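PDB 2G3W: hypothetical protein XAC2396 from Xanthomonas axonopodis pv. citri, which is of unknown function but, as a YaeQ protein, has a compact fold built around a variation of the PD-(D/E)XK nuclease motif. Local coordinates for residues A[23-28]-A[45-50]; A[113-116]-A[122-125]; A[6-11]-A[35-40]. All coordinates share one frame; numbering follows the deposited sequence.

Contact 1: residues A[23-28]-A[45-50]; sequences ANHSLT and LAFALF
Phe47, on helix 37-49, sets its ring against two residues of strand 21-31, His25 and Leu27. With the imidazole it forms a T-shaped (edge-to-face) pair: the phenyl edge points at one histidine face, the planes stand at 72° and the centroids are 5.3 Å apart. Phe47 CE1 leads this approach, lying 3.7 Å from His25 ND1 and displaced toward the rim of the five-membered ring. Leu27 meets the phenyl group differently, setting both methyls over one face. Its CD1 sits 3.9 Å from the centroid of the Phe47 ring, a CH-pi contact only 16° off the normal, while CD2 reaches Phe47 CZ at 3.7 Å. No hydrogen bond links the two segments. Phe47 can span the gap because its CG lies anti to the backbone N (chi1 -169°), which sends the ring out from the helix toward the strand. This is a helix laid on one face of a mixed beta sheet, here over the outermost strand 21-31 and its antiparallel neighbour 6-16, in the compact YaeQ fold, built around a variation of the PD-(D/E)XK nuclease motif. Further out, a hydrogen bond between Tyr21 OH and His25 NE2 would help to hold the imidazole's rotation. Phe57 meets the Phe47 ring, and Leu12 of strand 6-16 packs on Leu27.

Contact 2: residues A[113-116]-A[122-125]; sequences ETWW and AMGR
Selenomethionine Met123 reaches back along helix 110-123 and places its terminal methyl between the indoles of Trp115 and Trp116, about two turns earlier in the same helix. The side chain leaves the helix with SE anti to CA about the CB-CG bond (chi2 179°) and then bends at its last torsion, chi3 -64°, which carries CE toward both tryptophans. Against Trp115, CE comes over one face of the indole: it stands 4.1 Å from the centroid of the six-membered ring, 22° off the normal, and is displaced toward the rim, a CH-pi contact. The selenium of Met123 lies further out, 3.8 Å from Trp115 CH2, and views the same ring obliquely in a Met-aromatic contact. The chain and this indole cross at about a right angle. Trp116 is met by the same methyl from an oblique direction, with Met123 CE 3.3 Å from Trp116 CZ3, a tight approach; the selenium is more distant, 5.5 Å from the centroid of the Trp116 six-membered ring. Both tryptophans have CG anti to the backbone N, but the two indoles are flipped by nearly half a turn about CB-CG relative to each other. His119 also meets the Trp115 ring, whereas Trp116 packs on Arg177 and Gln178 of its own chain and on Asn24 of the second subunit. The cluster is a Met-aromatic contact made within a single helix, the connecting helix of the beta-alpha-beta unit formed by strand 101-106, helix 110-123 and strand 129-133.

Contact 3: residues A[6-11]-A[35-40]; sequences TVRRAE and ETDERL
Arg8 lays the aliphatic part of its side chain against Leu40, its CD meeting Leu40 CD2 at 4.0 Å, while the guanidinium carries on toward Asp37 one turn earlier in helix 37-49. The two halves of the arginine thus do different work, the methylene end apolar and the far end charged. The link to Asp37 is a long salt bridge, with Arg8 NH2 3.8 Å from Asp37 OD1. The carboxylate oxygen lies well out of the guanidinium plane, so no N-H points at it and the attraction rests on charge alone; the two planes are 82° apart. Chi2 of -149°, about 30° off the anti position, bends the Arg8 chain. Gln31 of strand 21-31 supplies directed bonds to both groups: its OE1 accepts from Arg8 NE and its NE2 donates to Asp37 OD1, so one amide joins the two charged groups. Thr36 caps the helix at its N-cap position, OG1 accepting from Arg39 N at 3.0 Å. Beside it, Arg39 makes a weak hydrogen bond, part of a salt bridge, from NH1 to Glu35 OE2. The contact joins the start of helix 37-49 to strand 6-16, which lies in the sheet between strands 21-31 and 149-157; Ile146, in a loop, packs against both Arg8 and Asp37.

Contacts 1 and 3 attach the same helix, 37-49, to two neighbouring strands, 21-31 and 6-16, with centres 12 Å apart. They also touch directly, Leu27 N lying 2.7 Å from Ala10 O in a probable hydrogen bond between the strands. Both are partly buried, yet near the helix end contact 1 relies on aromatic and aliphatic groups, whereas at the helix start contact 3 adds charge to an apolar overlap. Contact 2 lies on the opposite side of the chain's centre, about 13 Å from either in nearest atoms. Buried although about 18 Å, centre to centre, from the middle of the chain, it packs a selenomethionine methyl and selenium on indoles, and alone of the three has segments touched by the second subunit.

Contact 1: residues A[23-28]-A[45-50]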
ATOM      1  N   ALA A  23     -19.490  -2.849  13.359  1.00 44.63           N
ATOM      2  CA  ALA A  23     -20.826  -2.256  13.353  1.00 43.52           C
ATOM      3  C   ALA A  23     -21.751  -2.966  12.389  1.00 42.75           C
ATOM      4  O   ALA A  23     -21.293  -3.721  11.518  1.00 42.50           O
ATOM      5  CB  ALA A  23     -20.760  -0.761  13.039  1.00 43.87           C
ATOM      6  N   ASN A  24     -23.048  -2.715  12.562  1.00 41.40           N
ATOM      7  CA  ASN A  24     -24.093  -3.238  11.692  1.00 40.62           C
ATOM      8  C   ASN A  24     -24.784  -2.136  10.892  1.00 39.75           C
ATOM      9  O   ASN A  24     -25.180  -1.104  11.454  1.00 39.33           O
ATOM     10  CB  ASN A  24     -25.147  -4.007  12.484  1.00 41.41           C
ATOM     11  CG  ASN A  24     -26.031  -4.854  11.587  1.00 42.61           C
ATOM     12  OD1 ASN A  24     -27.098  -4.417  11.139  1.00 43.69           O
ATOM     13  ND2 ASN A  24     -25.570  -6.065  11.289  1.00 44.41           N
ATOM     14  N   HIS A  25     -24.945  -2.387   9.589  1.00 37.56           N
ATOM     15  CA  HIS A  25     -25.528  -1.424   8.664  1.00 37.09           C
ATOM     16  C   HIS A  25     -26.683  -2.009   7.863  1.00 36.13           C
ATOM     17  O   HIS A  25     -26.517  -2.998   7.151  1.00 35.91           O
ATOM     18  CB  HIS A  25     -24.458  -0.893   7.693  1.00 37.81           C
ATOM     19  CG  HIS A  25     -23.424  -0.054   8.358  1.00 38.45           C
ATOM     20  ND1 HIS A  25     -23.564   1.308   8.514  1.00 40.34           N
ATOM     21  CD2 HIS A  25     -22.258  -0.386   8.961  1.00 40.77           C
ATOM     22  CE1 HIS A  25     -22.500   1.785   9.141  1.00 40.89           C
ATOM     23  NE2 HIS A  25     -21.694   0.776   9.422  1.00 38.40           N
ATOM     24  N   SER A  26     -27.841  -1.370   7.998  1.00 34.03           N
ATOM     25  CA  SER A  26     -29.007  -1.667   7.200  1.00 33.62           C
ATOM     26  C   SER A  26     -29.053  -0.689   6.042  1.00 33.33           C
ATOM     27  O   SER A  26     -29.323   0.501   6.233  1.00 32.74           O
ATOM     28  CB  SER A  26     -30.266  -1.526   8.062  1.00 33.39           C
ATOM     29  OG  SER A  26     -31.396  -1.967   7.354  1.00 34.34           O
ATOM     30  N   LEU A  27     -28.769  -1.189   4.840  1.00 32.53           N
ATOM     31  CA  LEU A  27     -28.643  -0.338   3.674  1.00 32.41           C
ATOM     32  C   LEU A  27     -29.728  -0.578   2.621  1.00 32.40           C
ATOM     33  O   LEU A  27     -30.290  -1.663   2.538  1.00 32.36           O
ATOM     34  CB  LEU A  27     -27.265  -0.564   3.014  1.00 32.09           C
ATOM     35  CG  LEU A  27     -26.039  -0.280   3.894  1.00 32.53           C
ATOM     36  CD1 LEU A  27     -24.817  -0.523   3.079  1.00 33.27           C
ATOM     37  CD2 LEU A  27     -26.031   1.138   4.450  1.00 35.64           C
ATOM     38  N   THR A  28     -29.952   0.457   1.813  1.00 32.14           N
ATOM     39  CA  THR A  28     -30.827   0.462   0.660  1.00 32.23           C
ATOM     40  C   THR A  28     -30.031   1.049  -0.482  1.00 33.64           C
ATOM     41  O   THR A  28     -29.370   2.088  -0.309  1.00 34.82           O
ATOM     42  CB  THR A  28     -32.062   1.343   0.994  1.00 32.58           C
ATOM     43  OG1 THR A  28     -33.041   0.516   1.634  1.00 32.57           O
ATOM     44  CG2 THR A  28     -32.654   2.024  -0.235  1.00 31.20           C
ATOM     45  N   LEU A  45     -19.527  -3.182  -1.614  1.00 31.47           N
ATOM     46  CA  LEU A  45     -18.194  -3.448  -1.062  1.00 32.38           C
ATOM     47  C   LEU A  45     -17.497  -2.138  -0.607  1.00 31.66           C
ATOM     48  O   LEU A  45     -16.827  -2.117   0.444  1.00 31.74           O
ATOM     49  CB  LEU A  45     -17.324  -4.244  -2.081  1.00 31.98           C
ATOM     50  CG  LEU A  45     -15.855  -4.475  -1.712  1.00 32.96           C
ATOM     51  CD1 LEU A  45     -15.671  -5.281  -0.463  1.00 33.34           C
ATOM     52  CD2 LEU A  45     -15.100  -5.104  -2.886  1.00 33.65           C
ATOM     53  N   ALA A  46     -17.627  -1.075  -1.409  1.00 31.60           N
ATOM     54  CA  ALA A  46     -17.002   0.222  -1.100  1.00 31.81           C
ATOM     55  C   ALA A  46     -17.534   0.793   0.198  1.00 31.83           C
ATOM     56  O   ALA A  46     -16.772   1.305   1.035  1.00 31.12           O
ATOM     57  CB  ALA A  46     -17.198   1.214  -2.231  1.00 32.86           C
ATOM     58  N   PHE A  47     -18.850   0.709   0.367  1.00 32.06           N
ATOM     59  CA  PHE A  47     -19.431   1.114   1.615  1.00 32.62           C
ATOM     60  C   PHE A  47     -18.767   0.343   2.778  1.00 32.88           C
ATOM     61  O   PHE A  47     -18.344   0.943   3.771  1.00 33.76           O
ATOM     62  CB  PHE A  47     -20.971   0.961   1.580  1.00 32.21           C
ATOM     63  CG  PHE A  47     -21.650   1.621   2.756  1.00 31.47           C
ATOM     64  CD1 PHE A  47     -21.570   1.053   4.003  1.00 32.62           C
ATOM     65  CD2 PHE A  47     -22.327   2.835   2.611  1.00 31.70           C
ATOM     66  CE1 PHE A  47     -22.162   1.661   5.125  1.00 31.46           C
ATOM     67  CE2 PHE A  47     -22.954   3.446   3.732  1.00 34.29           C
ATOM     68  CZ  PHE A  47     -22.850   2.860   4.976  1.00 32.83           C
ATOM     69  N   ALA A  48     -18.628  -0.974   2.636  1.00 34.04           N
ATOM     70  CA  ALA A  48     -18.035  -1.789   3.687  1.00 34.41           C
ATOM     71  C   ALA A  48     -16.576  -1.451   3.957  1.00 34.38           C
ATOM     72  O   ALA A  48     -16.130  -1.516   5.123  1.00 34.84           O
ATOM     73  CB  ALA A  48     -18.198  -3.272   3.374  1.00 34.64           C
ATOM     74  N   LEU A  49     -15.821  -1.106   2.914  1.00 34.65           N
ATOM     75  CA  LEU A  49     -14.412  -0.718   3.097  1.00 35.22           C
ATOM     76  C   LEU A  49     -14.251   0.604   3.873  1.00 35.17           C
ATOM     77  O   LEU A  49     -13.261   0.804   4.567  1.00 35.37           O
ATOM     78  CB  LEU A  49     -13.654  -0.669   1.761  1.00 34.46           C
ATOM     79  CG  LEU A  49     -13.555  -1.997   0.978  1.00 35.78           C
ATOM     80  CD1 LEU A  49     -12.760  -1.817  -0.330  1.00 37.96           C
ATOM     81  CD2 LEU A  49     -12.942  -3.077   1.867  1.00 35.77           C
ATOM     82  N   PHE A  50     -15.244   1.477   3.770  1.00 34.70           N
ATOM     83  CA  PHE A  50     -15.155   2.831   4.304  1.00 34.82           C
ATOM     84  C   PHE A  50     -16.256   3.170   5.311  1.00 36.16           C
ATOM     85  O   PHE A  50     -16.496   4.341   5.584  1.00 36.80           O
ATOM     86  CB  PHE A  50     -15.162   3.832   3.135  1.00 35.33           C
ATOM     87  CG  PHE A  50     -13.914   3.771   2.324  1.00 36.11           C
ATOM     88  CD1 PHE A  50     -12.749   4.374   2.788  1.00 36.67           C
ATOM     89  CD2 PHE A  50     -13.867   3.016   1.157  1.00 35.50           C
ATOM     90  CE1 PHE A  50     -11.595   4.260   2.104  1.00 35.19           C
ATOM     91  CE2 PHE A  50     -12.708   2.901   0.459  1.00 36.26           C
ATOM     92  CZ  PHE A  50     -11.563   3.535   0.923  1.00 36.94           C
TER

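Contact 2: residues A[113-116]-A[122-125]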
ATOM      1  N   GLU A 113      -5.049  -1.413 -14.791  1.00 37.03           N
ATOM      2  CA  GLU A 113      -3.571  -1.398 -14.754  1.00 37.30           C
ATOM      3  C   GLU A 113      -2.977  -0.436 -15.796  1.00 37.01           C
ATOM      4  O   GLU A 113      -2.077   0.340 -15.495  1.00 36.26           O
ATOM      5  CB  GLU A 113      -2.998  -2.797 -14.987  1.00 37.74           C
ATOM      6  CG  GLU A 113      -1.449  -2.786 -15.100  0.50 38.54           C
ATOM      7  CD  GLU A 113      -0.850  -4.167 -15.083  0.50 40.47           C
ATOM      8  OE1 GLU A 113      -1.115  -4.944 -16.032  0.50 42.19           O
ATOM      9  OE2 GLU A 113      -0.119  -4.475 -14.118  0.50 39.02           O
ATOM     10  N   THR A 114      -3.491  -0.480 -17.016  1.00 37.34           N
ATOM     11  CA  THR A 114      -3.033   0.449 -18.046  1.00 37.40           C
ATOM     12  C   THR A 114      -3.310   1.919 -17.670  1.00 36.68           C
ATOM     13  O   THR A 114      -2.418   2.770 -17.780  1.00 36.52           O
ATOM     14  CB  THR A 114      -3.605   0.095 -19.408  1.00 38.03           C
ATOM     15  OG1 THR A 114      -5.034   0.193 -19.352  1.00 43.50           O
ATOM     16  CG2 THR A 114      -3.210  -1.317 -19.757  1.00 35.36           C
ATOM     17  N   TRP A 115      -4.512   2.187 -17.190  1.00 36.12           N
ATOM     18  CA  TRP A 115      -4.885   3.496 -16.640  1.00 36.30           C
ATOM     19  C   TRP A 115      -3.879   3.952 -15.554  1.00 35.87           C
ATOM     20  O   TRP A 115      -3.319   5.054 -15.623  1.00 36.08           O
ATOM     21  CB  TRP A 115      -6.298   3.453 -16.072  1.00 36.10           C
ATOM     22  CG  TRP A 115      -6.719   4.708 -15.338  1.00 37.51           C
ATOM     23  CD1 TRP A 115      -7.212   5.859 -15.885  1.00 39.43           C
ATOM     24  CD2 TRP A 115      -6.740   4.901 -13.912  1.00 38.30           C
ATOM     25  NE1 TRP A 115      -7.509   6.772 -14.887  1.00 39.70           N
ATOM     26  CE2 TRP A 115      -7.224   6.209 -13.671  1.00 39.55           C
ATOM     27  CE3 TRP A 115      -6.345   4.118 -12.829  1.00 37.22           C
ATOM     28  CZ2 TRP A 115      -7.351   6.740 -12.386  1.00 40.06           C
ATOM     29  CZ3 TRP A 115      -6.470   4.655 -11.533  1.00 39.36           C
ATOM     30  CH2 TRP A 115      -6.962   5.955 -11.332  1.00 39.22           C
ATOM     31  N   TRP A 116      -3.600   3.085 -14.605  1.00 34.06           N
ATOM     32  CA  TRP A 116      -2.605   3.449 -13.588  1.00 34.45           C
ATOM     33  C   TRP A 116      -1.240   3.792 -14.167  1.00 34.40           C
ATOM     34  O   TRP A 116      -0.700   4.857 -13.909  1.00 35.74           O
ATOM     35  CB  TRP A 116      -2.475   2.374 -12.495  1.00 32.46           C
ATOM     36  CG  TRP A 116      -1.379   2.770 -11.547  1.00 31.65           C
ATOM     37  CD1 TRP A 116      -0.092   2.302 -11.518  1.00 30.68           C
ATOM     38  CD2 TRP A 116      -1.460   3.810 -10.578  1.00 30.38           C
ATOM     39  NE1 TRP A 116       0.623   2.966 -10.521  1.00 29.62           N
ATOM     40  CE2 TRP A 116      -0.195   3.915  -9.958  1.00 30.68           C
ATOM     41  CE3 TRP A 116      -2.494   4.667 -10.163  1.00 32.08           C
ATOM     42  CZ2 TRP A 116       0.060   4.834  -8.918  1.00 30.72           C
ATOM     43  CZ3 TRP A 116      -2.234   5.597  -9.144  1.00 31.60           C
ATOM     44  CH2 TRP A 116      -0.955   5.671  -8.542  1.00 28.28           C
ATOM     45  N   ALA A 122       1.403  11.301 -13.063  1.00 39.69           N
ATOM     46  CA  ALA A 122       0.560  12.487 -12.949  1.00 39.61           C
ATOM     47  C   ALA A 122      -0.051  12.562 -11.579  1.00 39.79           C
ATOM     48  O   ALA A 122       0.069  13.586 -10.926  1.00 39.59           O
ATOM     49  CB  ALA A 122      -0.527  12.484 -14.019  1.00 40.37           C
HETATM   50  N   MSE A 123      -0.687  11.467 -11.135  1.00 40.11           N
HETATM   51  CA  MSE A 123      -1.472  11.453  -9.895  1.00 41.60           C
HETATM   52  C   MSE A 123      -0.678  11.668  -8.580  1.00 38.95           C
HETATM   53  O   MSE A 123      -1.253  11.978  -7.535  1.00 37.74           O
HETATM   54  CB  MSE A 123      -2.381  10.223  -9.844  1.00 40.77           C
HETATM   55  CG  MSE A 123      -3.649  10.412 -10.698  1.00 41.48           C
HETATM   56 SE   MSE A 123      -4.689   8.863 -10.623  0.80 53.44          SE
HETATM   57  CE  MSE A 123      -3.486   7.508 -11.514  1.00 50.40           C
ATOM     58  N   GLY A 124       0.643  11.576  -8.668  1.00 38.76           N
ATOM     59  CA  GLY A 124       1.544  12.007  -7.587  1.00 37.55           C
ATOM     60  C   GLY A 124       1.429  13.493  -7.248  1.00 36.43           C
ATOM     61  O   GLY A 124       1.867  13.905  -6.169  1.00 36.54           O
ATOM     62  N   ARG A 125       0.830  14.287  -8.152  1.00 34.51           N
ATOM     63  CA  ARG A 125       0.567  15.755  -7.932  1.00 32.93           C
ATOM     64  C   ARG A 125      -0.495  15.964  -6.836  1.00 31.86           C
ATOM     65  O   ARG A 125      -0.670  17.080  -6.329  1.00 31.56           O
ATOM     66  CB  ARG A 125       0.064  16.428  -9.231  1.00 32.52           C
ATOM     67  CG  ARG A 125      -1.287  15.849  -9.736  1.00 32.40           C
ATOM     68  CD  ARG A 125      -1.803  16.426 -11.053  1.00 33.52           C
ATOM     69  NE  ARG A 125      -2.495  17.716 -10.858  1.00 35.33           N
ATOM     70  CZ  ARG A 125      -3.052  18.443 -11.832  1.00 35.47           C
ATOM     71  NH1 ARG A 125      -3.023  18.023 -13.093  1.00 35.36           N
ATOM     72  NH2 ARG A 125      -3.651  19.593 -11.547  1.00 35.94           N
TER

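Contact 3: residues A[6-11]-A[35-40]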
ATOM      1  N   THR A   6     -34.007  -0.327  -9.686  1.00 46.18           N
ATOM      2  CA  THR A   6     -34.537  -1.312  -8.739  1.00 45.16           C
ATOM      3  C   THR A   6     -33.789  -1.180  -7.424  1.00 43.98           C
ATOM      4  O   THR A   6     -32.547  -1.061  -7.410  1.00 44.22           O
ATOM      5  CB  THR A   6     -34.420  -2.784  -9.251  1.00 45.41           C
ATOM      6  OG1 THR A   6     -33.060  -3.176  -9.279  1.00 45.26           O
ATOM      7  CG2 THR A   6     -34.986  -2.959 -10.669  1.00 47.32           C
ATOM      8  N   VAL A   7     -34.545  -1.229  -6.331  1.00 42.58           N
ATOM      9  CA  VAL A   7     -34.017  -1.030  -4.986  1.00 41.22           C
ATOM     10  C   VAL A   7     -33.655  -2.346  -4.329  1.00 40.84           C
ATOM     11  O   VAL A   7     -34.450  -3.282  -4.307  1.00 41.40           O
ATOM     12  CB  VAL A   7     -35.036  -0.326  -4.050  1.00 41.18           C
ATOM     13  CG1 VAL A   7     -34.395  -0.034  -2.708  1.00 40.03           C
ATOM     14  CG2 VAL A   7     -35.571   0.944  -4.672  1.00 39.64           C
ATOM     15  N   ARG A   8     -32.460  -2.389  -3.762  1.00 39.89           N
ATOM     16  CA  ARG A   8     -31.982  -3.563  -3.063  1.00 38.80           C
ATOM     17  C   ARG A   8     -31.749  -3.232  -1.604  1.00 37.61           C
ATOM     18  O   ARG A   8     -31.367  -2.114  -1.276  1.00 37.24           O
ATOM     19  CB  ARG A   8     -30.677  -4.042  -3.697  1.00 38.13           C
ATOM     20  CG  ARG A   8     -30.813  -4.129  -5.209  1.00 39.39           C
ATOM     21  CD  ARG A   8     -29.971  -5.195  -5.762  1.00 36.71           C
ATOM     22  NE  ARG A   8     -30.095  -5.353  -7.206  1.00 31.75           N
ATOM     23  CZ  ARG A   8     -30.523  -6.467  -7.781  1.00 31.21           C
ATOM     24  NH1 ARG A   8     -30.904  -7.504  -7.036  1.00 29.86           N
ATOM     25  NH2 ARG A   8     -30.558  -6.554  -9.104  1.00 31.40           N
ATOM     26  N   ARG A   9     -31.955  -4.229  -0.750  1.00 36.17           N
ATOM     27  CA  ARG A   9     -31.631  -4.129   0.658  1.00 35.61           C
ATOM     28  C   ARG A   9     -30.324  -4.860   0.926  1.00 34.74           C
ATOM     29  O   ARG A   9     -30.070  -5.933   0.377  1.00 34.28           O
ATOM     30  CB  ARG A   9     -32.745  -4.731   1.517  1.00 34.23           C
ATOM     31  CG  ARG A   9     -34.051  -3.929   1.600  1.00 36.48           C
ATOM     32  CD  ARG A   9     -34.985  -4.590   2.639  1.00 35.67           C
ATOM     33  NE  ARG A   9     -36.218  -3.846   2.924  1.00 36.65           N
ATOM     34  CZ  ARG A   9     -37.435  -4.217   2.536  1.00 36.60           C
ATOM     35  NH1 ARG A   9     -37.623  -5.331   1.834  1.00 34.84           N
ATOM     36  NH2 ARG A   9     -38.485  -3.476   2.867  1.00 39.40           N
ATOM     37  N   ALA A  10     -29.499  -4.292   1.799  1.00 35.28           N
ATOM     38  CA  ALA A  10     -28.267  -4.957   2.192  1.00 35.22           C
ATOM     39  C   ALA A  10     -28.037  -4.777   3.673  1.00 36.11           C
ATOM     40  O   ALA A  10     -28.050  -3.661   4.169  1.00 35.99           O
ATOM     41  CB  ALA A  10     -27.104  -4.410   1.405  1.00 35.10           C
ATOM     42  N   GLU A  11     -27.853  -5.884   4.380  1.00 36.89           N
ATOM     43  CA  GLU A  11     -27.466  -5.832   5.784  1.00 37.70           C
ATOM     44  C   GLU A  11     -26.001  -6.253   5.873  1.00 37.21           C
ATOM     45  O   GLU A  11     -25.620  -7.331   5.382  1.00 36.77           O
ATOM     46  CB  GLU A  11     -28.343  -6.739   6.633  1.00 38.16           C
ATOM     47  CG  GLU A  11     -29.850  -6.618   6.350  1.00 42.87           C
ATOM     48  CD  GLU A  11     -30.489  -5.314   6.866  1.00 49.15           C
ATOM     49  OE1 GLU A  11     -30.129  -4.847   7.978  1.00 51.03           O
ATOM     50  OE2 GLU A  11     -31.374  -4.768   6.160  1.00 51.11           O
ATOM     51  N   GLU A  35     -26.432   0.666 -14.407  1.00 39.78           N
ATOM     52  CA  GLU A  35     -25.483   0.103 -13.438  1.00 38.86           C
ATOM     53  C   GLU A  35     -25.583  -1.409 -13.425  1.00 37.75           C
ATOM     54  O   GLU A  35     -26.658  -1.954 -13.167  1.00 37.04           O
ATOM     55  CB  GLU A  35     -25.767   0.663 -12.034  1.00 38.42           C
ATOM     56  CG  GLU A  35     -24.857   0.136 -10.906  1.00 39.13           C
ATOM     57  CD  GLU A  35     -25.090   0.906  -9.613  1.00 40.06           C
ATOM     58  OE1 GLU A  35     -26.257   1.276  -9.388  1.00 39.42           O
ATOM     59  OE2 GLU A  35     -24.131   1.165  -8.831  1.00 40.32           O
ATOM     60  N   THR A  36     -24.469  -2.084 -13.701  1.00 36.69           N
ATOM     61  CA  THR A  36     -24.446  -3.557 -13.733  1.00 35.87           C
ATOM     62  C   THR A  36     -24.551  -4.095 -12.325  1.00 35.25           C
ATOM     63  O   THR A  36     -24.262  -3.369 -11.350  1.00 34.54           O
ATOM     64  CB  THR A  36     -23.132  -4.121 -14.321  1.00 36.57           C
ATOM     65  OG1 THR A  36     -22.005  -3.566 -13.616  1.00 36.14           O
ATOM     66  CG2 THR A  36     -23.025  -3.833 -15.818  1.00 37.44           C
ATOM     67  N   ASP A  37     -24.913  -5.370 -12.210  1.00 34.04           N
ATOM     68  CA  ASP A  37     -24.853  -6.080 -10.916  1.00 33.74           C
ATOM     69  C   ASP A  37     -23.465  -6.013 -10.271  1.00 32.84           C
ATOM     70  O   ASP A  37     -23.329  -5.775  -9.070  1.00 33.65           O
ATOM     71  CB  ASP A  37     -25.263  -7.538 -11.113  1.00 33.41           C
ATOM     72  CG  ASP A  37     -26.718  -7.691 -11.450  1.00 32.88           C
ATOM     73  OD1 ASP A  37     -27.496  -6.703 -11.431  1.00 32.93           O
ATOM     74  OD2 ASP A  37     -27.103  -8.828 -11.724  1.00 35.55           O
ATOM     75  N   GLU A  38     -22.431  -6.238 -11.080  1.00 32.71           N
ATOM     76  CA  GLU A  38     -21.048  -6.095 -10.643  1.00 31.09           C
ATOM     77  C   GLU A  38     -20.774  -4.699 -10.037  1.00 30.96           C
ATOM     78  O   GLU A  38     -20.247  -4.611  -8.944  1.00 31.23           O
ATOM     79  CB  GLU A  38     -20.094  -6.339 -11.816  1.00 32.04           C
ATOM     80  CG  GLU A  38     -18.605  -6.151 -11.476  1.00 29.73           C
ATOM     81  CD  GLU A  38     -17.650  -6.466 -12.651  1.00 32.57           C
ATOM     82  OE1 GLU A  38     -18.102  -6.549 -13.809  1.00 32.67           O
ATOM     83  OE2 GLU A  38     -16.435  -6.633 -12.417  1.00 33.61           O
ATOM     84  N   ARG A  39     -21.108  -3.619 -10.749  1.00 31.07           N
ATOM     85  CA  ARG A  39     -20.860  -2.246 -10.226  1.00 30.52           C
ATOM     86  C   ARG A  39     -21.636  -2.025  -8.949  1.00 30.18           C
ATOM     87  O   ARG A  39     -21.097  -1.452  -7.989  1.00 30.90           O
ATOM     88  CB  ARG A  39     -21.300  -1.175 -11.227  1.00 30.78           C
ATOM     89  CG  ARG A  39     -20.741   0.218 -10.888  1.00 30.41           C
ATOM     90  CD  ARG A  39     -21.231   1.225 -11.922  1.00 36.08           C
ATOM     91  NE  ARG A  39     -20.650   2.550 -11.706  1.00 39.30           N
ATOM     92  CZ  ARG A  39     -20.978   3.374 -10.716  1.00 43.32           C
ATOM     93  NH1 ARG A  39     -21.934   3.035  -9.828  1.00 42.07           N
ATOM     94  NH2 ARG A  39     -20.365   4.563 -10.630  1.00 42.57           N
ATOM     95  N   LEU A  40     -22.890  -2.497  -8.900  1.00 30.24           N
ATOM     96  CA  LEU A  40     -23.666  -2.352  -7.646  1.00 30.23           C
ATOM     97  C   LEU A  40     -22.954  -3.022  -6.461  1.00 29.69           C
ATOM     98  O   LEU A  40     -22.875  -2.471  -5.345  1.00 30.51           O
ATOM     99  CB  LEU A  40     -25.101  -2.885  -7.814  1.00 30.75           C
ATOM    100  CG  LEU A  40     -25.868  -2.442  -6.569  1.00 32.49           C
ATOM    101  CD1 LEU A  40     -26.942  -1.477  -6.894  1.00 32.98           C
ATOM    102  CD2 LEU A  40     -26.329  -3.604  -5.702  1.00 33.59           C
TER